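Local coordinates for uncharacterized protein (Bacteroides ovatus CL02T12C04, PDB 6PTM) that is probably an exo-acting carrageenan hydrolase of glycoside hydrolase family 42, removing sugar units from chain ends, here in its ligand-free state, at residues A[84-87]-A[88-92]; A[120-123]-A[124-127]; A[524-528]-A[529-533]. All coordinates share one frame; numbering follows the deposited sequence.

Contact 1: residues A[84-87]-A[88-92]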
# COMPACT_ATOMS: atom_id res chain seq x y z
N TYR A 84 -16.40 -25.65 -1.92
CA TYR A 84 -14.93 -25.75 -2.09
C TYR A 84 -14.42 -26.96 -1.29
O TYR A 84 -13.57 -27.70 -1.82
CB TYR A 84 -14.25 -24.45 -1.69
CG TYR A 84 -14.50 -23.28 -2.61
CD1 TYR A 84 -15.22 -23.40 -3.79
CD2 TYR A 84 -13.96 -22.04 -2.32
CE1 TYR A 84 -15.42 -22.33 -4.63
CE2 TYR A 84 -14.16 -20.94 -3.15
CZ TYR A 84 -14.87 -21.08 -4.32
OH TYR A 84 -15.04 -20.01 -5.15
N ALA A 85 -14.91 -27.16 -0.06
CA ALA A 85 -14.51 -28.28 0.80
C ALA A 85 -14.93 -29.60 0.12
O ALA A 85 -14.15 -30.56 0.19
CB ALA A 85 -15.13 -28.16 2.16
N LYS A 86 -16.10 -29.65 -0.50
CA LYS A 86 -16.60 -30.85 -1.23
C LYS A 86 -15.65 -31.12 -2.40
O LYS A 86 -15.23 -32.25 -2.57
CB LYS A 86 -18.04 -30.65 -1.71
CG LYS A 86 -18.73 -31.91 -2.23
CD LYS A 86 -18.48 -33.11 -1.33
CE LYS A 86 -19.67 -34.02 -1.14
NZ LYS A 86 -19.74 -34.43 0.29
N TRP A 87 -15.29 -30.10 -3.18
CA TRP A 87 -14.22 -30.25 -4.20
C TRP A 87 -12.96 -30.79 -3.54
O TRP A 87 -12.43 -31.79 -4.04
CB TRP A 87 -13.94 -28.95 -4.94
CG TRP A 87 -13.13 -29.21 -6.16
CD1 TRP A 87 -13.61 -29.53 -7.40
CD2 TRP A 87 -11.70 -29.25 -6.25
NE1 TRP A 87 -12.56 -29.72 -8.26
CE2 TRP A 87 -11.38 -29.56 -7.59
CE3 TRP A 87 -10.66 -29.03 -5.35
CZ2 TRP A 87 -10.06 -29.66 -8.04
CZ3 TRP A 87 -9.36 -29.09 -5.79
CH2 TRP A 87 -9.07 -29.42 -7.12
N ASP A 88 -12.54 -30.23 -2.41
CA ASP A 88 -11.27 -30.66 -1.79
C ASP A 88 -11.38 -32.16 -1.43
O ASP A 88 -10.42 -32.91 -1.64
CB ASP A 88 -10.85 -29.76 -0.62
CG ASP A 88 -10.56 -28.31 -1.00
OD1 ASP A 88 -10.07 -28.10 -2.13
OD2 ASP A 88 -10.83 -27.39 -0.17
N GLU A 89 -12.50 -32.56 -0.85
CA GLU A 89 -12.73 -33.95 -0.38
C GLU A 89 -12.62 -34.89 -1.58
O GLU A 89 -12.09 -35.96 -1.41
CB GLU A 89 -14.09 -34.03 0.30
CG GLU A 89 -14.45 -35.38 0.87
CD GLU A 89 -15.94 -35.49 1.12
OE1 GLU A 89 -16.58 -34.50 1.53
OE2 GLU A 89 -16.49 -36.57 0.86
N ASN A 90 -13.07 -34.46 -2.77
CA ASN A 90 -13.14 -35.31 -3.99
C ASN A 90 -11.85 -35.21 -4.82
O ASN A 90 -11.75 -35.96 -5.81
CB ASN A 90 -14.32 -34.97 -4.89
CG ASN A 90 -15.63 -35.38 -4.27
OD1 ASN A 90 -15.68 -36.32 -3.48
ND2 ASN A 90 -16.69 -34.66 -4.59
N ASN A 91 -10.91 -34.35 -4.46
CA ASN A 91 -9.71 -34.10 -5.30
C ASN A 91 -8.48 -34.05 -4.40
O ASN A 91 -7.70 -33.09 -4.55
CB ASN A 91 -9.92 -32.83 -6.15
CG ASN A 91 -11.03 -33.00 -7.17
OD1 ASN A 91 -10.76 -33.45 -8.29
ND2 ASN A 91 -12.26 -32.68 -6.81
N ILE A 92 -8.34 -35.01 -3.47
CA ILE A 92 -7.21 -35.03 -2.49
C ILE A 92 -5.89 -34.90 -3.27
O ILE A 92 -4.95 -34.16 -2.80
CB ILE A 92 -7.18 -36.30 -1.61
CG1 ILE A 92 -8.47 -36.60 -0.83
CG2 ILE A 92 -5.97 -36.24 -0.68
CD1 ILE A 92 -9.08 -35.43 -0.12

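Contact 2: residues A[120-123]-A[124-127]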
# COMPACT_ATOMS: atom_id res chain seq x y z
N GLU A 120 -11.74 -26.62 6.67
CA GLU A 120 -12.64 -25.64 6.05
C GLU A 120 -14.03 -25.75 6.70
O GLU A 120 -14.59 -24.68 6.99
CB GLU A 120 -12.68 -25.80 4.54
CG GLU A 120 -11.35 -25.40 3.93
CD GLU A 120 -11.27 -25.77 2.47
OE1 GLU A 120 -11.54 -26.95 2.16
OE2 GLU A 120 -10.93 -24.86 1.64
N ARG A 121 -14.53 -26.96 6.94
CA ARG A 121 -15.87 -27.10 7.55
C ARG A 121 -15.81 -26.60 9.00
O ARG A 121 -16.78 -25.97 9.46
CB ARG A 121 -16.36 -28.54 7.39
CG ARG A 121 -16.74 -28.89 5.97
CD ARG A 121 -16.66 -30.40 5.73
NE ARG A 121 -16.95 -30.75 4.36
CZ ARG A 121 -16.47 -31.82 3.74
NH1 ARG A 121 -15.65 -32.64 4.36
NH2 ARG A 121 -16.76 -32.02 2.47
N GLN A 122 -14.70 -26.85 9.70
CA GLN A 122 -14.58 -26.43 11.11
C GLN A 122 -14.51 -24.90 11.16
O GLN A 122 -15.12 -24.30 12.10
CB GLN A 122 -13.39 -27.09 11.80
CG GLN A 122 -13.33 -26.76 13.28
CD GLN A 122 -14.55 -27.24 14.05
OE1 GLN A 122 -15.12 -28.30 13.79
NE2 GLN A 122 -14.95 -26.46 15.03
N GLU A 123 -13.80 -24.27 10.20
CA GLU A 123 -13.74 -22.79 10.10
C GLU A 123 -15.16 -22.28 9.86
O GLU A 123 -15.52 -21.30 10.48
CB GLU A 123 -12.78 -22.37 9.00
CG GLU A 123 -11.35 -22.64 9.38
CD GLU A 123 -10.86 -21.77 10.51
OE1 GLU A 123 -10.76 -20.53 10.30
OE2 GLU A 123 -10.56 -22.33 11.59
N ILE A 124 -15.95 -22.94 9.02
CA ILE A 124 -17.36 -22.52 8.77
C ILE A 124 -18.17 -22.63 10.08
O ILE A 124 -18.94 -21.71 10.35
CB ILE A 124 -17.96 -23.35 7.63
CG1 ILE A 124 -17.28 -23.01 6.29
CG2 ILE A 124 -19.47 -23.17 7.58
CD1 ILE A 124 -17.59 -23.98 5.16
N ILE A 125 -17.96 -23.67 10.88
CA ILE A 125 -18.70 -23.93 12.15
C ILE A 125 -18.37 -22.80 13.14
O ILE A 125 -19.32 -22.22 13.74
CB ILE A 125 -18.40 -25.33 12.71
CG1 ILE A 125 -18.99 -26.43 11.82
CG2 ILE A 125 -18.88 -25.47 14.16
CD1 ILE A 125 -18.34 -27.81 12.03
N GLU A 126 -17.08 -22.45 13.27
CA GLU A 126 -16.65 -21.34 14.16
C GLU A 126 -17.33 -20.05 13.69
O GLU A 126 -17.87 -19.29 14.53
CB GLU A 126 -15.13 -21.12 14.11
CG GLU A 126 -14.32 -22.35 14.46
CD GLU A 126 -14.32 -22.75 15.93
OE1 GLU A 126 -14.78 -21.93 16.75
OE2 GLU A 126 -13.86 -23.87 16.23
N MET A 127 -17.33 -19.81 12.38
CA MET A 127 -17.86 -18.57 11.78
C MET A 127 -19.38 -18.50 11.98
O MET A 127 -19.91 -17.41 12.28
CB MET A 127 -17.49 -18.54 10.29
CG MET A 127 -18.05 -17.35 9.56
SD MET A 127 -17.22 -17.06 7.97
CE MET A 127 -17.74 -18.53 7.07

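Contact 3: residues A[524-528]-A[529-533]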
# COMPACT_ATOMS: atom_id res chain seq x y z
N ASN A 524 3.22 -21.58 -6.46
CA ASN A 524 3.60 -21.55 -5.01
C ASN A 524 2.51 -20.88 -4.15
O ASN A 524 2.46 -21.17 -2.93
CB ASN A 524 5.00 -20.93 -4.77
CG ASN A 524 5.09 -19.92 -3.63
OD1 ASN A 524 4.65 -18.77 -3.73
ND2 ASN A 524 5.65 -20.35 -2.53
N GLY A 525 1.64 -20.05 -4.74
CA GLY A 525 0.81 -19.10 -3.98
C GLY A 525 -0.46 -19.70 -3.39
O GLY A 525 -1.06 -19.05 -2.48
N TYR A 526 -0.87 -20.89 -3.85
CA TYR A 526 -2.29 -21.34 -3.72
C TYR A 526 -2.56 -22.00 -2.36
O TYR A 526 -3.48 -21.54 -1.66
CB TYR A 526 -2.71 -22.26 -4.86
CG TYR A 526 -4.19 -22.54 -4.91
CD1 TYR A 526 -5.11 -21.53 -5.17
CD2 TYR A 526 -4.68 -23.83 -4.70
CE1 TYR A 526 -6.48 -21.79 -5.23
CE2 TYR A 526 -6.03 -24.11 -4.79
CZ TYR A 526 -6.94 -23.09 -5.05
OH TYR A 526 -8.28 -23.37 -5.13
N ALA A 527 -1.84 -23.06 -2.00
CA ALA A 527 -2.22 -23.86 -0.80
C ALA A 527 -2.10 -22.98 0.46
O ALA A 527 -1.08 -22.24 0.59
CB ALA A 527 -1.41 -25.13 -0.74
N ALA A 528 -3.10 -23.05 1.35
CA ALA A 528 -3.09 -22.39 2.69
C ALA A 528 -3.14 -20.86 2.52
O ALA A 528 -2.82 -20.14 3.50
CB ALA A 528 -1.88 -22.84 3.49
N SER A 529 -3.50 -20.39 1.32
CA SER A 529 -3.92 -19.00 1.04
C SER A 529 -5.40 -18.88 1.42
O SER A 529 -6.04 -19.92 1.87
CB SER A 529 -3.66 -18.63 -0.43
OG SER A 529 -4.58 -19.26 -1.33
N ASN A 530 -5.97 -17.70 1.20
CA ASN A 530 -7.38 -17.38 1.53
C ASN A 530 -8.29 -18.38 0.82
O ASN A 530 -9.39 -18.60 1.34
CB ASN A 530 -7.74 -15.92 1.22
CG ASN A 530 -7.50 -15.52 -0.21
OD1 ASN A 530 -6.44 -14.97 -0.51
ND2 ASN A 530 -8.46 -15.82 -1.07
N ASN A 531 -7.83 -18.97 -0.30
CA ASN A 531 -8.61 -19.95 -1.09
C ASN A 531 -8.95 -21.19 -0.22
O ASN A 531 -9.83 -21.98 -0.65
CB ASN A 531 -7.89 -20.32 -2.38
CG ASN A 531 -7.74 -19.13 -3.29
OD1 ASN A 531 -8.70 -18.78 -4.01
ND2 ASN A 531 -6.55 -18.56 -3.31
N HIS A 532 -8.30 -21.34 0.94
CA HIS A 532 -8.54 -22.42 1.92
C HIS A 532 -9.00 -21.89 3.29
O HIS A 532 -8.94 -22.66 4.29
CB HIS A 532 -7.26 -23.27 2.09
CG HIS A 532 -6.87 -23.96 0.82
ND1 HIS A 532 -5.60 -24.40 0.57
CD2 HIS A 532 -7.62 -24.34 -0.24
CE1 HIS A 532 -5.58 -25.00 -0.61
NE2 HIS A 532 -6.80 -24.97 -1.13
N GLN A 533 -9.44 -20.63 3.39
CA GLN A 533 -9.65 -20.00 4.73
C GLN A 533 -10.95 -19.21 4.76
O GLN A 533 -10.97 -17.97 4.59
CB GLN A 533 -8.48 -19.08 5.08
CG GLN A 533 -7.13 -19.77 5.11
CD GLN A 533 -6.00 -18.76 5.12
OE1 GLN A 533 -6.07 -17.72 4.44
NE2 GLN A 533 -4.96 -19.07 5.90

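Contact 1: residues A[84-87]-A[88-92]
Trp87 and Asn91 meet at the C-terminal end of helix 69-90, where the chain leaves the helix and soon enters helix 92-100. Asn91 can be followed outward from CB. Asn91 CB lies over the face of the six-membered ring of Trp87, 3.6 Å from its centroid, in a CH-pi contact nearly along the ring normal. Asn91 CG comes next and sits 3.5 Å from Trp87 CE2. The amide then lies nearly flat on the indole, the two planes 11° apart. At the tip, ND2 rides above the indole plane, offset toward the rim. Asn91 ND2 also gives a nearly straight hydrogen bond to the backbone O of Trp87, 2.9 Å long at 169°. The indole is brought beneath this amide by a chi1 of -166°, which puts Trp87 CG anti to the backbone N. The edge of the ring has another neighbour: Asp88 OD1 lies in plane, 3.4 Å from Trp87 CE3.

The last turns keep helical backbone bonds, among them Glu89 N to Ala85 O and Asn90 N to Lys86 O. Lys86 and Glu89 run alongside each other as a weak salt bridge. Both have further partners, Glu44 for the lysine and Arg121 for the glutamate. The carboxylate of Asp88 is buried and is held from outside by Arg511 and Asn95. The residue also uses its backbone: Asp88 N donates to Tyr84 O at 2.8 Å.

Contact 2: residues A[120-123]-A[124-127]
Ile124 and Ile125 each pack their CG1 branch against a backbone carbonyl one turn back in helix 109-139. Regular i to i+4 hydrogen bonds run through this part of the helix. Glu120 comes first: its O accepts from Ile124 N, and Ile124 CG1 lies 3.2 Å from Glu120 O. Ile124 itself faces helices 44-63 and 69-90. The carboxylate of Glu120 leads elsewhere, to a salt bridge with Arg511. Arg121 repeats the pattern. Arg121 O accepts from Ile125 N at 2.9 Å, and Ile125 CG1 lies 3.3 Å from Arg121 O. Ile125 packs on helix 44-63. The guanidinium of Arg121 reaches back to Asp118 and across to Glu89 of helix 69-90.

Gln122 carries the side-chain link. Its CG is anti to the backbone N (chi1 -175°), and a bend at chi2 swings the amide along the helix toward the next turn. Gln122 OE1 lies 3.7 Å from Ile125 CD1 and also accepts a hydrogen bond from Lys43. Between side chains the turns share one hydrogen bond: Gln122 NE2 donates in its own amide plane to Glu126 OE2, 3.1 Å away, meeting that oxygen from above the carboxylate plane. Glu123 closes the segment. Its carboxylate pairs with Arg535 of helix 534-549, while its backbone carries the helix on: Met127 N donates to Glu123 O at 3.0 Å.

Contact 3: residues A[524-528]-A[529-533]
Tyr526 and His532 set their rings obliquely, with planes 73° apart and centroids 5.2 Å from each other. The nearest ring atoms are Tyr526 CE2 and His532 NE2, at 3.8 Å. Both residues belong to the loop between strand 503-506 and helix 534-549, in the beta-galactosidase-like part of the chain. Between them the chain folds back through a type II beta turn from Tyr526 to Ser529, followed by a short 3-10 segment. Ala528 occupies the third position of the turn with a positive phi.

Asn531 reaches another part of the tyrosine. Asn531 CB lies 3.5 Å from Tyr526 CE1, and its amide plane is turned 32° from the ring. The two side chains cross at about a right angle. The imidazole presents its edge to the backbone. Ala528 N donates to His532 ND1 at 2.9 Å and 173°, from a position tilted out of the ring plane.

Ser529 ties the turn together. Ser529 OG lies between the backbone N and the carbonyl carbon, which turns it back to Tyr526 O at 2.6 Å. That carbonyl also accepts the turn bond from Ser529 N, which approaches from above its plane. Ser529 OG in turn accepts Asn531 ND2, 2.9 Å away, in a straight bond that lies in the amide plane. Asn531 N adds a weak, longer bond to the same oxygen. Outside the turn, Arg511 bonds to Asn531 O and touches the side chains of both Tyr526 and His532.

The bonding sorts out two roles. Ser529 OG is a relay: it donates a hydrogen bond to Tyr526 O and accepts from Asn531. His532 uses ND1 as an acceptor, which is consistent with a neutral ring carrying its proton on NE2.

In the fold
Contacts 1 and 2 lie on neighbouring helices, with centres 15 Å apart. They are joined by a salt bridge between Glu89 OE1 and Arg121 NH2, 2.7 Å long. Beside it, Asp88 OD2 and Glu120 OE1 come within 2.5 Å. Arg511 bonds to both of these acids, which probably eases their like charges; a shared proton may also help. The same arginine bonds to Asn531 O in contact 3. Contact 3 also touches contact 2 directly, where Glu120 OE2 packs 3.4 Å from His532 CA. Contacts 1 and 3 do not touch, and their nearest atoms are about 4 Å apart. Together they join the N-terminal helices to the loop before helix 534-549.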